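Local coordinates for protein predicted transcriptional regulator (Clostridium thermocellum, PDB 1XMA) that probably acts as a transcriptional regulator of the PadR-like family, binding DNA through a winged helix-turn-helix domain as its relatives do, at residues 56-59 with 60-63. Sequence-based numbering, arbitrary orientation.
Sequences YGYE and ISKN
Over one face of the Tyr-58 ring, displaced toward its rim, sits CB of Lys-62, one helical turn on. The lysine chain runs aslant over the phenol, its CD 3.7 Å from ring atom CE2; CG of Tyr-58 is anti to its backbone N (chi1 -179°), which swings the ring along the helix toward this chain. Glu-59 CB lies 3.7 Å above the plane of the Tyr-56 ring, displaced toward its rim. Ser-61 OG comes obliquely to the Tyr-58 ring, 3.9 Å from CD1, but its hydrogen bond goes to the carbonyl oxygen Tyr-58 O at 3.2 Å. That oxygen also accepts the helical bond from Lys-62 N, both donors arriving from one face of the carbonyl plane. Glu-59 and Asn-63 run side by side, carboxylate and amide planes 25° apart, and CG of the glutamate meets ND2 of the amide at 3.5 Å. The carboxylate itself turns back to the Ser-55 hydroxyl, which OE2 engages in a hydrogen bond, while Arg-65 takes the Tyr-58 hydroxyl. Tyr-56 is the N-cap residue: its carbonyl O receives the first i to i+4 bond, from Ile-60 N at 3.0 Å, and Glu-59 O receives that of Asn-63 N. These residues form the first two turns of helix 57-67, directly after short strand 55-56. Asn-63 touches Leu-49 of helix 35-52, while Ile-60 packs against Ile-46 and Leu-50 of that helix and Leu-79 and Phe-83 of helix 76-88, joining the three helices, consistent with the helix-turn-helix core of a winged-helix domain.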
ATOM      1  N   TYR B  56      -6.645 -21.167  12.587  1.00 27.10           N
ATOM      2  CA  TYR B  56      -6.572 -20.552  13.903  1.00 28.82           C
ATOM      3  C   TYR B  56      -5.362 -19.634  13.966  1.00 27.04           C
ATOM      4  O   TYR B  56      -4.497 -19.700  13.099  1.00 29.48           O
ATOM      5  CB  TYR B  56      -6.542 -21.628  15.012  1.00 29.75           C
ATOM      6  CG  TYR B  56      -5.411 -22.641  14.895  1.00 29.21           C
ATOM      7  CD1 TYR B  56      -5.526 -23.760  14.061  1.00 29.54           C
ATOM      8  CD2 TYR B  56      -4.231 -22.490  15.637  1.00 29.23           C
ATOM      9  CE1 TYR B  56      -4.492 -24.703  13.960  1.00 29.39           C
ATOM     10  CE2 TYR B  56      -3.186 -23.428  15.537  1.00 28.69           C
ATOM     11  CZ  TYR B  56      -3.327 -24.519  14.698  1.00 29.44           C
ATOM     12  OH  TYR B  56      -2.311 -25.436  14.604  1.00 32.38           O
ATOM     13  N   GLY B  57      -5.309 -18.786  14.988  1.00 25.15           N
ATOM     14  CA  GLY B  57      -4.275 -17.753  15.110  1.00 25.13           C
ATOM     15  C   GLY B  57      -2.842 -18.148  14.769  1.00 26.53           C
ATOM     16  O   GLY B  57      -2.230 -17.558  13.867  1.00 22.65           O
ATOM     17  N   TYR B  58      -2.283 -19.134  15.479  1.00 26.96           N
ATOM     18  CA  TYR B  58      -0.896 -19.511  15.205  1.00 27.31           C
ATOM     19  C   TYR B  58      -0.640 -20.080  13.811  1.00 25.00           C
ATOM     20  O   TYR B  58       0.358 -19.736  13.173  1.00 30.22           O
ATOM     21  CB  TYR B  58      -0.289 -20.452  16.241  1.00 31.77           C
ATOM     22  CG  TYR B  58       1.166 -20.747  15.863  1.00 33.24           C
ATOM     23  CD1 TYR B  58       2.129 -19.707  15.848  1.00 32.11           C
ATOM     24  CD2 TYR B  58       1.568 -22.033  15.455  1.00 32.66           C
ATOM     25  CE1 TYR B  58       3.444 -19.943  15.489  1.00 33.63           C
ATOM     26  CE2 TYR B  58       2.899 -22.283  15.079  1.00 34.26           C
ATOM     27  CZ  TYR B  58       3.829 -21.226  15.104  1.00 34.46           C
ATOM     28  OH  TYR B  58       5.140 -21.440  14.751  1.00 35.54           O
ATOM     29  N   GLU B  59      -1.518 -20.944  13.341  1.00 24.50           N
ATOM     30  CA  GLU B  59      -1.401 -21.464  11.982  1.00 24.09           C
ATOM     31  C   GLU B  59      -1.433 -20.361  10.920  1.00 24.28           C
ATOM     32  O   GLU B  59      -0.696 -20.421   9.940  1.00 24.37           O
ATOM     33  CB  GLU B  59      -2.512 -22.449  11.707  1.00 24.25           C
ATOM     34  CG  GLU B  59      -2.365 -23.137  10.377  1.00 27.19           C
ATOM     35  CD  GLU B  59      -3.321 -24.265  10.219  1.00 28.37           C
ATOM     36  OE1 GLU B  59      -2.843 -25.413  10.205  1.00 30.99           O
ATOM     37  OE2 GLU B  59      -4.545 -24.011  10.118  1.00 28.84           O
ATOM     38  N   ILE B  60      -2.294 -19.364  11.118  1.00 24.16           N
ATOM     39  CA  ILE B  60      -2.462 -18.253  10.160  1.00 23.82           C
ATOM     40  C   ILE B  60      -1.192 -17.409  10.019  1.00 23.98           C
ATOM     41  O   ILE B  60      -0.721 -17.177   8.904  1.00 22.40           O
ATOM     42  CB  ILE B  60      -3.726 -17.408  10.529  1.00 28.06           C
ATOM     43  CG1 ILE B  60      -4.983 -18.242  10.233  1.00 26.66           C
ATOM     44  CG2 ILE B  60      -3.733 -16.009   9.842  1.00 27.82           C
ATOM     45  CD1 ILE B  60      -6.279 -17.501  10.324  1.00 31.44           C
ATOM     46  N   SER B  61      -0.626 -16.972  11.151  1.00 26.20           N
ATOM     47  CA  SER B  61       0.628 -16.198  11.165  1.00 28.82           C
ATOM     48  C   SER B  61       1.830 -17.012  10.670  1.00 28.42           C
ATOM     49  O   SER B  61       2.702 -16.494   9.958  1.00 27.48           O
ATOM     50  CB  SER B  61       0.925 -15.669  12.570  1.00 33.04           C
ATOM     51  OG  SER B  61       1.260 -16.726  13.441  1.00 37.34           O
ATOM     52  N   LYS B  62       1.880 -18.280  11.062  1.00 26.52           N
ATOM     53  CA  LYS B  62       2.871 -19.188  10.523  1.00 27.03           C
ATOM     54  C   LYS B  62       2.751 -19.242   8.999  1.00 24.22           C
ATOM     55  O   LYS B  62       3.746 -19.140   8.294  1.00 25.64           O
ATOM     56  CB  LYS B  62       2.715 -20.586  11.141  1.00 28.97           C
ATOM     57  CG  LYS B  62       3.754 -21.606  10.681  1.00 29.28           C
ATOM     58  CD  LYS B  62       3.691 -22.873  11.508  1.00 30.16           C
ATOM     59  CE  LYS B  62       2.598 -23.827  10.984  1.00 34.86           C
ATOM     60  NZ  LYS B  62       2.622 -25.180  11.676  1.00 36.22           N
ATOM     61  N   ASN B  63       1.529 -19.386   8.504  1.00 22.44           N
ATOM     62  CA  ASN B  63       1.282 -19.480   7.067  1.00 24.47           C
ATOM     63  C   ASN B  63       1.640 -18.198   6.308  1.00 24.45           C
ATOM     64  O   ASN B  63       2.222 -18.258   5.218  1.00 26.26           O
ATOM     65  CB  ASN B  63      -0.166 -19.878   6.792  1.00 26.75           C
ATOM     66  CG  ASN B  63      -0.377 -21.384   6.839  1.00 29.47           C
ATOM     67  OD1 ASN B  63       0.521 -22.147   6.507  1.00 32.83           O
ATOM     68  ND2 ASN B  63      -1.568 -21.813   7.242  1.00 26.02           N
TER